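Local coordinates for protein Exo-beta-1,3-glucanase (Streptomyces sp. SirexAA-E, PDB 4PEY) that hydrolyses laminarin and laminarioligosaccharides from their non-reducing ends as a secreted exo-beta-1,3-glucanase of glycoside hydrolase family 55, releasing glucose and laminaribiose, at residues G411-R416 / H437-D442; G476-K481 / Q508-Q513. The protein carries 1 engineered substitution. All blocks are in the same frame, centred on the assembly; numbering follows the deposited sequence. Where two conformers were deposited one is given.

Contact 1 of 2, residues G411-R416 / H437-D442; sequences GWETNR and HFNKYD. With BGC (beta-D-glucopyranose), chain B.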
loop_
_atom_site.group_PDB
_atom_site.type_symbol
_atom_site.label_atom_id
_atom_site.label_comp_id
_atom_site.label_asym_id
_atom_site.label_seq_id
_atom_site.Cartn_x
_atom_site.Cartn_y
_atom_site.Cartn_z
ATOM N N GLY A 411 11.816 -4.766 18.928
ATOM C CA GLY A 411 11.551 -5.318 20.243
ATOM C C GLY A 411 10.279 -4.731 20.814
ATOM O O GLY A 411 9.882 -3.630 20.435
ATOM N N TRP A 412 9.656 -5.452 21.744
ATOM C CA TRP A 412 8.379 -5.048 22.320
ATOM C C TRP A 412 8.419 -3.600 22.826
ATOM O O TRP A 412 7.444 -2.858 22.710
ATOM C CB TRP A 412 7.989 -6.006 23.451
ATOM C CG TRP A 412 6.625 -5.747 24.027
ATOM C CD1 TRP A 412 6.339 -5.353 25.303
ATOM C CD2 TRP A 412 5.366 -5.863 23.353
ATOM N NE1 TRP A 412 4.987 -5.218 25.467
ATOM C CE2 TRP A 412 4.363 -5.515 24.285
ATOM C CE3 TRP A 412 4.989 -6.224 22.055
ATOM C CZ2 TRP A 412 3.003 -5.519 23.962
ATOM C CZ3 TRP A 412 3.632 -6.231 21.734
ATOM C CH2 TRP A 412 2.657 -5.883 22.685
ATOM N N GLU A 413 9.558 -3.197 23.373
ATOM C CA GLU A 413 9.713 -1.799 23.739
ATOM C C GLU A 413 10.631 -1.055 22.764
ATOM O O GLU A 413 10.389 0.110 22.478
ATOM C CB GLU A 413 10.214 -1.670 25.181
ATOM C CG GLU A 413 9.106 -1.894 26.225
ATOM C CD GLU A 413 7.824 -1.103 25.922
ATOM O OE1 GLU A 413 7.816 0.141 26.091
ATOM O OE2 GLU A 413 6.817 -1.729 25.509
ATOM N N THR A 414 11.632 -1.731 22.207
ATOM C CA THR A 414 12.603 -1.082 21.316
ATOM C C THR A 414 11.967 -0.386 20.107
ATOM O O THR A 414 12.342 0.750 19.782
ATOM C CB THR A 414 13.657 -2.095 20.835
ATOM O OG1 THR A 414 14.308 -2.661 21.981
ATOM C CG2 THR A 414 14.705 -1.427 19.943
ATOM N N ASN A 415 11.005 -1.031 19.451
ATOM C CA ASN A 415 10.256 -0.324 18.413
ATOM C C ASN A 415 8.754 -0.318 18.703
ATOM O O ASN A 415 7.923 -0.543 17.820
ATOM C CB ASN A 415 10.555 -0.880 16.996
ATOM C CG ASN A 415 9.942 -2.253 16.716
ATOM O OD1 ASN A 415 9.856 -3.108 17.592
ATOM N ND2 ASN A 415 9.553 -2.475 15.453
ATOM N N ARG A 416 8.410 -0.011 19.949
ATOM C CA ARG A 416 7.019 0.130 20.346
ATOM C C ARG A 416 6.267 1.094 19.431
ATOM O O ARG A 416 6.763 2.190 19.133
ATOM C CB ARG A 416 6.931 0.620 21.788
ATOM C CG ARG A 416 5.515 0.898 22.240
ATOM C CD ARG A 416 5.479 1.389 23.669
ATOM N NE ARG A 416 4.119 1.699 24.077
ATOM C CZ ARG A 416 3.794 2.194 25.265
ATOM N NH1 ARG A 416 2.523 2.450 25.554
ATOM N NH2 ARG A 416 4.744 2.433 26.162
ATOM N N HIS A 437 1.209 -5.502 13.263
ATOM C CA HIS A 437 2.140 -5.732 14.376
ATOM C C HIS A 437 2.151 -4.665 15.477
ATOM O O HIS A 437 3.047 -4.675 16.321
ATOM C CB HIS A 437 3.582 -5.921 13.867
ATOM C CG HIS A 437 3.726 -6.946 12.783
ATOM N ND1 HIS A 437 3.217 -8.227 12.877
ATOM C CD2 HIS A 437 4.338 -6.874 11.573
ATOM C CE1 HIS A 437 3.500 -8.893 11.771
ATOM N NE2 HIS A 437 4.174 -8.094 10.963
ATOM N N PHE A 438 1.150 -3.786 15.513
ATOM C CA PHE A 438 1.131 -2.720 16.520
ATOM C C PHE A 438 0.865 -3.259 17.928
ATOM O O PHE A 438 0.262 -4.330 18.096
ATOM C CB PHE A 438 0.126 -1.645 16.090
ATOM C CG PHE A 438 0.615 -0.902 14.899
ATOM C CD1 PHE A 438 1.385 0.244 15.054
ATOM C CD2 PHE A 438 0.445 -1.430 13.625
ATOM C CE1 PHE A 438 1.922 0.884 13.954
ATOM C CE2 PHE A 438 0.989 -0.805 12.523
ATOM C CZ PHE A 438 1.735 0.355 12.686
ATOM N N ASN A 439 1.369 -2.555 18.939
ATOM C CA ASN A 439 1.250 -3.060 20.310
ATOM C C ASN A 439 -0.197 -3.041 20.804
ATOM O O ASN A 439 -0.568 -3.852 21.655
ATOM C CB ASN A 439 2.136 -2.264 21.292
ATOM C CG ASN A 439 3.624 -2.364 20.976
ATOM O OD1 ASN A 439 4.076 -1.922 19.921
ATOM N ND2 ASN A 439 4.401 -2.898 21.918
ATOM N N LYS A 440 -1.006 -2.120 20.278
ATOM C CA LYS A 440 -2.418 -2.036 20.646
ATOM C C LYS A 440 -3.305 -2.164 19.397
ATOM O O LYS A 440 -3.148 -3.131 18.650
ATOM C CB LYS A 440 -2.677 -0.749 21.436
ATOM C CG LYS A 440 -1.831 -0.717 22.719
ATOM C CD LYS A 440 -2.198 0.408 23.659
ATOM C CE LYS A 440 -1.332 0.345 24.918
ATOM N NZ LYS A 440 -1.511 -0.942 25.659
ATOM N N TYR A 441 -4.238 -1.237 19.172
ATOM C CA TYR A 441 -5.134 -1.347 18.018
ATOM C C TYR A 441 -4.422 -1.020 16.710
ATOM O O TYR A 441 -3.979 0.116 16.510
ATOM C CB TYR A 441 -6.336 -0.399 18.139
ATOM C CG TYR A 441 -7.275 -0.641 19.293
ATOM C CD1 TYR A 441 -7.998 -1.822 19.397
ATOM C CD2 TYR A 441 -7.482 0.340 20.254
ATOM C CE1 TYR A 441 -8.883 -2.032 20.447
ATOM C CE2 TYR A 441 -8.363 0.144 21.297
ATOM C CZ TYR A 441 -9.058 -1.047 21.393
ATOM O OH TYR A 441 -9.937 -1.237 22.437
ATOM N N ASP A 442 -4.353 -1.980 15.793
ATOM C CA ASP A 442 -3.748 -1.689 14.494
ATOM C C ASP A 442 -4.565 -0.640 13.741
ATOM O O ASP A 442 -4.000 0.323 13.232
ATOM C CB ASP A 442 -3.596 -2.969 13.680
ATOM C CG ASP A 442 -2.921 -4.068 14.470
ATOM O OD1 ASP A 442 -3.603 -4.656 15.339
ATOM O OD2 ASP A 442 -1.714 -4.339 14.241
HETATM C C2 BGC B . 4.022 -10.692 7.701
HETATM C C3 BGC B . 5.025 -9.565 7.478
HETATM C C4 BGC B . 6.395 -9.992 7.981
HETATM C C5 BGC B . 6.811 -11.283 7.296
HETATM C C6 BGC B . 8.196 -11.719 7.750
HETATM C C1 BGC B . 4.556 -12.043 7.219
HETATM O O2 BGC B . 2.806 -10.373 7.038
HETATM O O3 BGC B . 4.613 -8.412 8.182
HETATM O O4 BGC B . 7.346 -8.979 7.750
HETATM O O5 BGC B . 5.883 -12.282 7.652
HETATM O O6 BGC B . 8.132 -12.158 9.087
#
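Two loops at the rim of the substrate pocket of this beta-helical glucanase meet where Asn439 reaches between Trp412 and Arg416. The Asn439 and Trp412 side chains pass in opposite directions, with amide and indole planes 41° apart, and ND2 sits over one face of the ring, 3.4 Å from Trp412 CE3. With CG anti to the backbone N (chi1 -175°), the indole lies on the side of its own carbonyl carbon, and ND2 meets both ring and carbonyl. It donates to Trp412 O at 3.1 Å, in the carbonyl plane and on a lone pair, and that oxygen lies close to the amide plane of Asn439. Asn439 OD1 accepts from the backbone N of Ala417 and lies 3.6 Å from Arg416 CA. The Arg416 side chain crosses that of Asn439 at about a right angle; in the conformer given it extends to a salt bridge with Asp418. Two residues before Asn439, His437 NE2 donates to O3 of the bound glucose at 2.8 Å (159°), and its ND1 is bonded to Lys459 O. The bonds at both ends fix the rotation of the Asn439 amide, which ties the 411-416 loop to the chain that carries a substrate-binding histidine.

Contact 2 of 2, residues G476-K481 / Q508-Q513; sequences GYAAYK and QQHGFQ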
loop_
_atom_site.group_PDB
_atom_site.type_symbol
_atom_site.label_atom_id
_atom_site.label_comp_id
_atom_site.label_asym_id
_atom_site.label_seq_id
_atom_site.Cartn_x
_atom_site.Cartn_y
_atom_site.Cartn_z
ATOM N N GLY A 476 -6.182 -8.850 24.566
ATOM C CA GLY A 476 -5.687 -8.312 23.313
ATOM C C GLY A 476 -6.468 -7.106 22.816
ATOM O O GLY A 476 -7.552 -6.780 23.316
ATOM N N TYR A 477 -5.886 -6.442 21.826
ATOM C CA TYR A 477 -6.496 -5.315 21.139
ATOM C C TYR A 477 -6.891 -5.743 19.744
ATOM O O TYR A 477 -6.066 -6.303 19.022
ATOM C CB TYR A 477 -5.517 -4.141 21.052
ATOM C CG TYR A 477 -5.175 -3.512 22.382
ATOM C CD1 TYR A 477 -4.242 -4.096 23.234
ATOM C CD2 TYR A 477 -5.775 -2.321 22.778
ATOM C CE1 TYR A 477 -3.929 -3.511 24.460
ATOM C CE2 TYR A 477 -5.471 -1.737 23.985
ATOM C CZ TYR A 477 -4.553 -2.330 24.825
ATOM O OH TYR A 477 -4.261 -1.715 26.023
ATOM N N ALA A 478 -8.140 -5.500 19.356
ATOM C CA ALA A 478 -8.567 -5.818 17.992
ATOM C C ALA A 478 -7.595 -5.280 16.928
ATOM O O ALA A 478 -7.008 -4.204 17.084
ATOM C CB ALA A 478 -9.967 -5.270 17.731
ATOM N N ALA A 479 -7.435 -6.031 15.845
ATOM C CA ALA A 479 -6.733 -5.534 14.664
ATOM C C ALA A 479 -7.511 -4.407 13.983
ATOM O O ALA A 479 -6.928 -3.560 13.311
ATOM C CB ALA A 479 -6.498 -6.658 13.692
ATOM N N TYR A 480 -8.831 -4.428 14.147
ATOM C CA TYR A 480 -9.714 -3.468 13.502
ATOM C C TYR A 480 -10.882 -3.203 14.438
ATOM O O TYR A 480 -11.725 -4.074 14.653
ATOM C CB TYR A 480 -10.180 -4.010 12.154
ATOM C CG TYR A 480 -10.898 -3.055 11.219
ATOM C CD1 TYR A 480 -12.254 -2.775 11.381
ATOM C CD2 TYR A 480 -10.240 -2.507 10.117
ATOM C CE1 TYR A 480 -12.927 -1.933 10.493
ATOM C CE2 TYR A 480 -10.892 -1.666 9.231
ATOM C CZ TYR A 480 -12.242 -1.394 9.411
ATOM O OH TYR A 480 -12.898 -0.572 8.517
ATOM N N LYS A 481 -10.897 -2.002 15.006
ATOM C CA LYS A 481 -11.894 -1.601 15.984
ATOM C C LYS A 481 -12.739 -0.450 15.469
ATOM O O LYS A 481 -12.210 0.597 15.101
ATOM C CB LYS A 481 -11.232 -1.177 17.296
ATOM C CG LYS A 481 -12.232 -0.616 18.307
ATOM C CD LYS A 481 -11.558 0.018 19.495
ATOM C CE LYS A 481 -12.584 0.592 20.473
ATOM N NZ LYS A 481 -13.389 -0.454 21.174
ATOM N N GLN A 508 -5.749 -14.173 21.734
ATOM C CA GLN A 508 -6.238 -12.920 21.166
ATOM C C GLN A 508 -7.753 -13.047 21.119
ATOM O O GLN A 508 -8.257 -13.945 20.458
ATOM C CB GLN A 508 -5.651 -12.700 19.767
ATOM C CG GLN A 508 -6.214 -11.502 18.996
ATOM C CD GLN A 508 -5.615 -10.170 19.429
ATOM O OE1 GLN A 508 -4.493 -10.107 19.948
ATOM N NE2 GLN A 508 -6.362 -9.094 19.211
ATOM N N GLN A 509 -8.494 -12.202 21.835
ATOM C CA GLN A 509 -9.935 -12.442 21.931
ATOM C C GLN A 509 -10.617 -12.404 20.562
ATOM O O GLN A 509 -11.475 -13.239 20.262
ATOM C CB GLN A 509 -10.592 -11.433 22.872
ATOM C CG GLN A 509 -11.987 -11.816 23.303
ATOM C CD GLN A 509 -12.363 -11.210 24.654
ATOM O OE1 GLN A 509 -11.543 -11.130 25.572
ATOM N NE2 GLN A 509 -13.602 -10.789 24.777
ATOM N N HIS A 510 -10.223 -11.451 19.723
ATOM C CA HIS A 510 -10.828 -11.318 18.402
ATOM C C HIS A 510 -9.941 -10.525 17.452
ATOM O O HIS A 510 -9.029 -9.806 17.879
ATOM C CB HIS A 510 -12.201 -10.643 18.508
ATOM C CG HIS A 510 -12.211 -9.427 19.385
ATOM N ND1 HIS A 510 -13.118 -9.256 20.410
ATOM C CD2 HIS A 510 -11.413 -8.330 19.403
ATOM C CE1 HIS A 510 -12.891 -8.099 21.011
ATOM N NE2 HIS A 510 -11.858 -7.521 20.423
ATOM N N GLY A 511 -10.203 -10.660 16.157
ATOM C CA GLY A 511 -9.544 -9.825 15.168
ATOM C C GLY A 511 -10.254 -8.486 15.019
ATOM O O GLY A 511 -9.623 -7.469 14.717
ATOM N N PHE A 512 -11.567 -8.491 15.249
ATOM C CA PHE A 512 -12.435 -7.355 14.953
ATOM C C PHE A 512 -13.322 -7.041 16.146
ATOM O O PHE A 512 -13.747 -7.948 16.860
ATOM C CB PHE A 512 -13.281 -7.664 13.715
ATOM C CG PHE A 512 -12.456 -8.062 12.534
ATOM C CD1 PHE A 512 -12.059 -9.379 12.359
ATOM C CD2 PHE A 512 -12.023 -7.108 11.630
ATOM C CE1 PHE A 512 -11.259 -9.743 11.286
ATOM C CE2 PHE A 512 -11.231 -7.463 10.558
ATOM C CZ PHE A 512 -10.842 -8.781 10.386
ATOM N N GLN A 513 -13.593 -5.757 16.362
ATOM C CA GLN A 513 -14.457 -5.319 17.456
ATOM C C GLN A 513 -15.328 -4.183 16.940
ATOM O O GLN A 513 -14.818 -3.248 16.312
ATOM C CB GLN A 513 -13.640 -4.865 18.681
ATOM C CG GLN A 513 -14.509 -4.451 19.871
ATOM C CD GLN A 513 -13.721 -3.824 21.017
ATOM O OE1 GLN A 513 -12.617 -3.303 20.831
ATOM N NE2 GLN A 513 -14.297 -3.867 22.209
HETATM O O HOH W 1 -3.385 -7.685 21.064
HETATM O O HOH W 2 -10.465 -5.125 21.165
#
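Tyr480 and Phe512 pair in parallel where strands 480-482 and 512-513 lie side by side at one end of an eight-stranded parallel sheet of the beta-helix. Gln513 N donates to Tyr480 O at 3.0 Å, and Tyr480 N to Gly511 O at 3.2 Å, nearly along the C=O axis; Ala479 N adds a weak bond to that same oxygen. On one face Tyr480 CB packs on Phe512 CD2 at 3.6 Å. On the other, Lys481 and Gln513 run side by side in the same direction, and Lys481 NZ makes a weak bond to Gln513 OE1 (3.0 Å). A water gives that oxygen a second donor, accepts from Ala478 N and bonds His510 NE2; the ND1 of that ring is hydrogen-bonded to Asn541 O. Ahead of strand 512-513, the bend of Gln508 at chi2 (79°) helps bring its amide to the loop before strand 480-482. Its NE2 donates to Tyr477 O at 2.8 Å, from well above the carbonyl plane, and also to His510 O at 3.1 Å. A second water donates to Gln508 OE1 and accepts from Tyr477 N. Tyr477 O also receives Lys459 NZ, whose positive charge would be expected to polarise the carbonyl. Side chains and two waters thus satisfy Tyr477 N and O, Ala478 N and His510 O ahead of the point where these two segments pair as strands.

In the fold
Contact 1 is a surface contact between loops at the substrate pocket, whereas contact 2 is largely buried and joins neighbouring strands of the beta-helix with the loops leading into them. Asn439 alone provides the hydrogen bond across contact 1; in contact 2 backbone pairing, side-chain amides and bridging waters share the work. The two adjoin: residues 437-442 lead into strand 443-445, which lies beside strand 480-482 in the same parallel sheet. Lys440 NZ probably bonds Tyr477 OH, the Tyr441 ring packs on Lys481, and Asp442 OD1 approaches Ala479. Lys459 serves both, its NZ reaching Asp442 and Tyr477 O. Segment 437-442 carries the sugar-binding His437, while the side chain of Ala479 is about 12 Å from a bound glucose.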